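ORC1-type DNA replication protein 2 (Aeropyrum pernix, PDB 1W5T) binds DNA and takes part in regulating DNA replication, joining an ATP-binding AAA+ ATPase domain to a C-terminal winged-helix domain. Local coordinates at residues I223-Q226 with R227-G231; T353-H356 with I357-H361. One frame throughout, in Å; residues are numbered along the deposited sequence.

Interaction 1 (I223-Q226 with R227-G231). With ANP (phosphoaminophosphonic acid-adenylate ester), chain D.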
loop_
_atom_site.group_PDB
_atom_site.type_symbol
_atom_site.label_atom_id
_atom_site.label_comp_id
_atom_site.label_asym_id
_atom_site.label_seq_id
_atom_site.Cartn_x
_atom_site.Cartn_y
_atom_site.Cartn_z
ATOM N N ILE A 223 -9.271 -12.418 9.170
ATOM C CA ILE A 223 -8.514 -12.736 7.943
ATOM C C ILE A 223 -7.816 -14.104 7.990
ATOM O O ILE A 223 -7.827 -14.844 7.003
ATOM C CB ILE A 223 -7.531 -11.588 7.547
ATOM C CG1 ILE A 223 -8.338 -10.316 7.212
ATOM C CG2 ILE A 223 -6.580 -12.058 6.389
ATOM C CD1 ILE A 223 -7.484 -8.969 7.146
ATOM N N LEU A 224 -7.258 -14.461 9.140
ATOM C CA LEU A 224 -6.579 -15.741 9.293
ATOM C C LEU A 224 -7.593 -16.888 9.276
ATOM O O LEU A 224 -7.343 -17.991 8.747
ATOM C CB LEU A 224 -5.733 -15.760 10.583
ATOM C CG LEU A 224 -4.552 -14.784 10.576
ATOM C CD1 LEU A 224 -3.896 -14.670 11.963
ATOM C CD2 LEU A 224 -3.533 -15.126 9.490
ATOM N N GLU A 225 -8.763 -16.613 9.820
ATOM C CA GLU A 225 -9.768 -17.658 9.911
ATOM C C GLU A 225 -10.279 -18.105 8.530
ATOM O O GLU A 225 -10.428 -19.299 8.300
ATOM C CB GLU A 225 -10.899 -17.264 10.855
ATOM C CG GLU A 225 -12.054 -18.230 10.829
ATOM C CD GLU A 225 -13.242 -17.722 11.637
ATOM O OE1 GLU A 225 -13.555 -18.296 12.687
ATOM O OE2 GLU A 225 -13.875 -16.743 11.218
ATOM N N GLN A 226 -10.503 -17.135 7.642
ATOM C CA GLN A 226 -10.774 -17.358 6.240
ATOM C C GLN A 226 -9.612 -18.064 5.507
ATOM O O GLN A 226 -9.853 -18.982 4.741
ATOM C CB GLN A 226 -11.140 -16.016 5.556
ATOM C CG GLN A 226 -11.420 -16.101 4.068
ATOM C CD GLN A 226 -11.732 -14.753 3.456
ATOM O OE1 GLN A 226 -10.969 -13.786 3.632
ATOM N NE2 GLN A 226 -12.855 -14.671 2.724
ATOM N N ARG A 227 -8.357 -17.678 5.732
ATOM C CA ARG A 227 -7.262 -18.472 5.147
ATOM C C ARG A 227 -7.242 -19.947 5.670
ATOM O O ARG A 227 -7.097 -20.905 4.899
ATOM C CB ARG A 227 -5.892 -17.804 5.335
ATOM C CG ARG A 227 -5.570 -16.599 4.459
ATOM C CD ARG A 227 -6.279 -16.487 3.076
ATOM N NE ARG A 227 -6.321 -15.092 2.717
ATOM C CZ ARG A 227 -5.509 -14.505 1.854
ATOM N NH1 ARG A 227 -4.595 -15.226 1.176
ATOM N NH2 ARG A 227 -5.630 -13.180 1.640
ATOM N N ALA A 228 -7.390 -20.141 6.966
ATOM C CA ALA A 228 -7.455 -21.512 7.481
ATOM C C ALA A 228 -8.569 -22.340 6.780
ATOM O O ALA A 228 -8.289 -23.367 6.134
ATOM C CB ALA A 228 -7.633 -21.523 8.961
ATOM N N GLU A 229 -9.800 -21.831 6.829
ATOM C CA GLU A 229 -10.967 -22.465 6.195
ATOM C C GLU A 229 -10.807 -22.875 4.755
ATOM O O GLU A 229 -11.184 -23.985 4.401
ATOM C CB GLU A 229 -12.213 -21.592 6.328
ATOM C CG GLU A 229 -12.806 -21.515 7.722
ATOM C CD GLU A 229 -13.952 -20.542 7.783
ATOM O OE1 GLU A 229 -14.478 -20.282 8.876
ATOM O OE2 GLU A 229 -14.358 -20.019 6.738
ATOM N N LEU A 230 -10.250 -21.990 3.921
ATOM C CA LEU A 230 -10.001 -22.269 2.511
ATOM C C LEU A 230 -8.725 -23.065 2.278
ATOM O O LEU A 230 -8.576 -23.728 1.251
ATOM C CB LEU A 230 -9.868 -20.942 1.765
ATOM C CG LEU A 230 -11.023 -19.936 1.925
ATOM C CD1 LEU A 230 -10.641 -18.539 1.365
ATOM C CD2 LEU A 230 -12.352 -20.448 1.309
ATOM N N GLY A 231 -7.764 -22.955 3.183
ATOM C CA GLY A 231 -6.417 -23.354 2.836
ATOM C C GLY A 231 -5.890 -24.502 3.663
ATOM O O GLY A 231 -5.051 -25.260 3.207
HETATM P PG ANP D . 2.273 -3.352 0.359
HETATM O O1G ANP D . 3.602 -4.219 0.403
HETATM O O2G ANP D . 1.996 -2.959 -1.158
HETATM O O3G ANP D . 2.339 -2.057 1.276
HETATM P PB ANP D . -0.625 -4.071 0.438
HETATM O O1B ANP D . -0.900 -3.807 -1.097
HETATM O O2B ANP D . -1.137 -2.847 1.255
HETATM N N3B ANP D . 1.007 -4.427 0.802
HETATM P PA ANP D . -1.907 -6.624 0.104
HETATM O O1A ANP D . -3.286 -6.340 -0.656
HETATM O O2A ANP D . -0.822 -7.092 -0.952
HETATM O O3A ANP D . -1.439 -5.363 0.997
HETATM O "O5'" ANP D . -2.158 -7.701 1.280
HETATM C "C5'" ANP D . -1.218 -8.411 2.103
HETATM C "C4'" ANP D . -1.781 -9.827 2.264
HETATM O "O4'" ANP D . -2.951 -9.812 3.091
HETATM C "C3'" ANP D . -2.266 -10.427 0.946
HETATM O "O3'" ANP D . -2.053 -11.810 0.998
HETATM C "C2'" ANP D . -3.767 -10.171 0.924
HETATM O "O2'" ANP D . -4.547 -11.046 0.109
HETATM C "C1'" ANP D . -4.105 -10.306 2.403
HETATM N N9 ANP D . -5.190 -9.400 2.761
HETATM C C8 ANP D . -5.061 -8.044 2.995
HETATM N N7 ANP D . -6.248 -7.470 3.310
HETATM C C5 ANP D . -7.173 -8.442 3.330
HETATM C C6 ANP D . -8.638 -8.645 3.570
HETATM N N6 ANP D . -9.473 -7.621 3.911
HETATM N N1 ANP D . -9.173 -9.887 3.419
HETATM C C2 ANP D . -8.454 -10.949 3.088
HETATM N N3 ANP D . -7.123 -10.899 2.829
HETATM C C4 ANP D . -6.453 -9.652 2.952
HETATM O O HOH W 1 -8.430 -14.139 4.178
#
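Two first torsions bring Gln226 and Arg227 round one water molecule beside Ile223. Gln226 sets CG opposite its own backbone N (chi1 179°) and runs on extended, whereas Arg227 sets CG opposite its carbonyl carbon (chi1 -75°) and bends at its second torsion, carrying the guanidinium to the nucleotide. The water gives one bond to Gln226 OE1 at 2.6 Å and another to Ile223 O, and accepts a third from Arg227 NE at 2.7 Å, lying in the guanidinium plane. Elsewhere on the same group, NH2 of Arg227 donates to the ribose O2' of the ANP at 2.8 Å and to N3 of its adenine at 3.0 Å. Ile223 presses on the base through CD1, which stands 3.8 Å from C6 of the ANP. Farther along the helix, Leu230 lies alongside Gln226 and points the same way, its CD1 3.7 Å from Gln226 CG, while Gln226 NE2 donates a hydrogen bond to Glu23 O. The Glu229 carboxylate comes near that of Glu225, its OE1 4.3 Å from Glu225 OE2; a salt bridge from Glu229 OE2 to Arg25 probably offsets some of that repulsion. Backbone bonds from Arg227, Ala228, Glu229 and Leu230 to the residues four earlier underlie the turn. With NE on the water, NH1 on Val14 O and NH2 on the nucleotide, the guanidinium is fixed in rotation, and one lid-domain helix contacts both sugar and base of the ATP analogue.

Interaction 2 (T353-H356 with I357-H361)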
loop_
_atom_site.group_PDB
_atom_site.type_symbol
_atom_site.label_atom_id
_atom_site.label_comp_id
_atom_site.label_asym_id
_atom_site.label_seq_id
_atom_site.Cartn_x
_atom_site.Cartn_y
_atom_site.Cartn_z
ATOM N N THR A 353 13.504 27.105 14.976
ATOM C CA THR A 353 12.602 27.190 13.832
ATOM C C THR A 353 12.785 25.984 12.894
ATOM O O THR A 353 11.836 25.257 12.618
ATOM C CB THR A 353 12.879 28.554 13.104
ATOM O OG1 THR A 353 11.744 29.414 13.228
ATOM C CG2 THR A 353 13.125 28.394 11.594
ATOM N N GLN A 354 14.026 25.756 12.463
ATOM C CA GLN A 354 14.324 24.636 11.605
ATOM C C GLN A 354 14.048 23.317 12.323
ATOM O O GLN A 354 13.499 22.402 11.741
ATOM C CB GLN A 354 15.752 24.726 11.050
ATOM C CG GLN A 354 16.061 23.700 9.965
ATOM C CD GLN A 354 15.334 23.979 8.644
ATOM O OE1 GLN A 354 15.856 24.707 7.801
ATOM N NE2 GLN A 354 14.146 23.398 8.462
ATOM N N TYR A 355 14.357 23.275 13.610
ATOM C CA TYR A 355 14.164 22.104 14.468
ATOM C C TYR A 355 12.745 21.574 14.490
ATOM O O TYR A 355 12.540 20.358 14.436
ATOM C CB TYR A 355 14.593 22.454 15.899
ATOM C CG TYR A 355 14.325 21.398 16.945
ATOM C CD1 TYR A 355 15.059 20.217 16.967
ATOM C CD2 TYR A 355 13.369 21.595 17.941
ATOM C CE1 TYR A 355 14.849 19.248 17.942
ATOM C CE2 TYR A 355 13.165 20.636 18.921
ATOM C CZ TYR A 355 13.915 19.459 18.901
ATOM O OH TYR A 355 13.724 18.465 19.841
ATOM N N HIS A 356 11.799 22.504 14.621
ATOM C CA HIS A 356 10.363 22.247 14.709
ATOM C C HIS A 356 9.785 21.753 13.401
ATOM O O HIS A 356 8.854 20.980 13.411
ATOM C CB HIS A 356 9.617 23.520 15.166
ATOM C CG HIS A 356 9.920 23.918 16.579
ATOM N ND1 HIS A 356 9.608 25.167 17.090
ATOM C CD2 HIS A 356 10.498 23.228 17.596
ATOM C CE1 HIS A 356 9.992 25.230 18.354
ATOM N NE2 HIS A 356 10.532 24.067 18.688
ATOM N N ILE A 357 10.312 22.253 12.287
ATOM C CA ILE A 357 9.966 21.777 10.955
ATOM C C ILE A 357 10.357 20.281 10.837
ATOM O O ILE A 357 9.550 19.445 10.438
ATOM C CB ILE A 357 10.632 22.692 9.883
ATOM C CG1 ILE A 357 9.741 23.912 9.593
ATOM C CG2 ILE A 357 10.898 21.962 8.585
ATOM C CD1 ILE A 357 10.513 25.254 9.387
ATOM N N TYR A 358 11.598 19.966 11.225
ATOM C CA TYR A 358 12.104 18.591 11.294
ATOM C C TYR A 358 11.247 17.630 12.118
ATOM O O TYR A 358 10.982 16.510 11.651
ATOM C CB TYR A 358 13.517 18.593 11.834
ATOM C CG TYR A 358 14.543 19.102 10.855
ATOM C CD1 TYR A 358 15.704 19.749 11.297
ATOM C CD2 TYR A 358 14.351 18.939 9.492
ATOM C CE1 TYR A 358 16.668 20.202 10.384
ATOM C CE2 TYR A 358 15.287 19.388 8.574
ATOM C CZ TYR A 358 16.444 20.015 9.026
ATOM O OH TYR A 358 17.347 20.442 8.084
ATOM N N LEU A 359 10.807 18.062 13.312
ATOM C CA LEU A 359 9.974 17.238 14.178
ATOM C C LEU A 359 8.612 16.970 13.562
ATOM O O LEU A 359 8.110 15.839 13.589
ATOM C CB LEU A 359 9.772 17.876 15.553
ATOM C CG LEU A 359 10.720 17.421 16.653
ATOM C CD1 LEU A 359 10.664 18.371 17.801
ATOM C CD2 LEU A 359 10.422 16.005 17.102
ATOM N N LYS A 360 8.019 18.041 13.036
ATOM C CA LYS A 360 6.777 17.952 12.276
ATOM C C LYS A 360 6.856 16.931 11.151
ATOM O O LYS A 360 6.030 16.042 11.071
ATOM C CB LYS A 360 6.373 19.303 11.698
ATOM C CG LYS A 360 4.862 19.458 11.705
ATOM C CD LYS A 360 4.284 19.543 13.148
ATOM C CE LYS A 360 2.928 20.319 13.157
ATOM N NZ LYS A 360 2.508 20.649 11.742
ATOM N N HIS A 361 7.875 17.055 10.310
ATOM C CA HIS A 361 8.045 16.163 9.184
ATOM C C HIS A 361 8.143 14.696 9.591
ATOM O O HIS A 361 7.534 13.844 8.948
ATOM C CB HIS A 361 9.246 16.558 8.361
ATOM C CG HIS A 361 9.300 15.862 7.056
ATOM N ND1 HIS A 361 10.408 15.155 6.636
ATOM C CD2 HIS A 361 8.360 15.708 6.093
ATOM C CE1 HIS A 361 10.151 14.607 5.462
ATOM N NE2 HIS A 361 8.920 14.937 5.105
#
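Among the apolar contacts, Tyr355 and Leu359 meet one turn apart, where CD1 of Leu359 reaches the far end of the tyrosine ring and sits 3.6 Å from Tyr355 CE2. The ring gets there because CG of Tyr355 lies opposite the backbone N (chi1 174°), and the leucine approaches it at a slant.

The amide-aromatic contact belongs to Gln354 and Tyr358. A bend at the second torsion of Gln354 (chi2 71°) folds the amide back over one face of the Tyr358 ring, the two planes 27° apart. NE2 rides 4.1 Å above the ring plane, displaced toward its rim, and the aliphatic part follows with Gln354 CG 3.6 Å from Tyr358 CE1. Ile357 also lies against this amide, its CG2 3.6 Å from Gln354 NE2. Replacing Tyr358 by an alanine would probably deprive the Gln354 amide of the surface it rests on, setting it free to turn, and open a gap against His309, Glu310 and Ile313 of helix 308-322.

The backbone hydrogen bonds are those of a regular helix. Tyr358 N donates to Gln354 O at 3.1 Å in a nearly straight bond, and those from Leu359 N to Tyr355 O and from Lys360 N to His356 O are equally long; the bond from Ile357 N to Thr353 O is weak, at 3.4 Å.

Beyond the two segments, Tyr355 makes a cation-pi contact with Arg334 and meets the ring of Tyr337, while Leu359 touches Leu333. An amphipathic helix packed in this way on helices 308-322 and 330-345 is characteristic of the three-helix core of a winged-helix domain.

Overall arrangement
From the N terminus, the chain builds the parallel sheet of the AAA+ domain, ending with strand 206-212, before helix 217-231 of the lid carries interaction 1 against the nucleotide. It then passes through helices 239-249 and 259-275, which pack against that helix, and on to the C-terminal domain, where interaction 2 lies on helix 352-364, just ahead of strand 368-372. Each contact spans about one helical turn and closes no long loop; the two follow in series, neither nested nor crossed. The centres of interaction 1 and interaction 2 are about 45 Å apart, and the two lie on opposite sides of the chain's centre. Interaction 1 ties the lid to the nucleotide, interaction 2 a helix to its winged-helix neighbours.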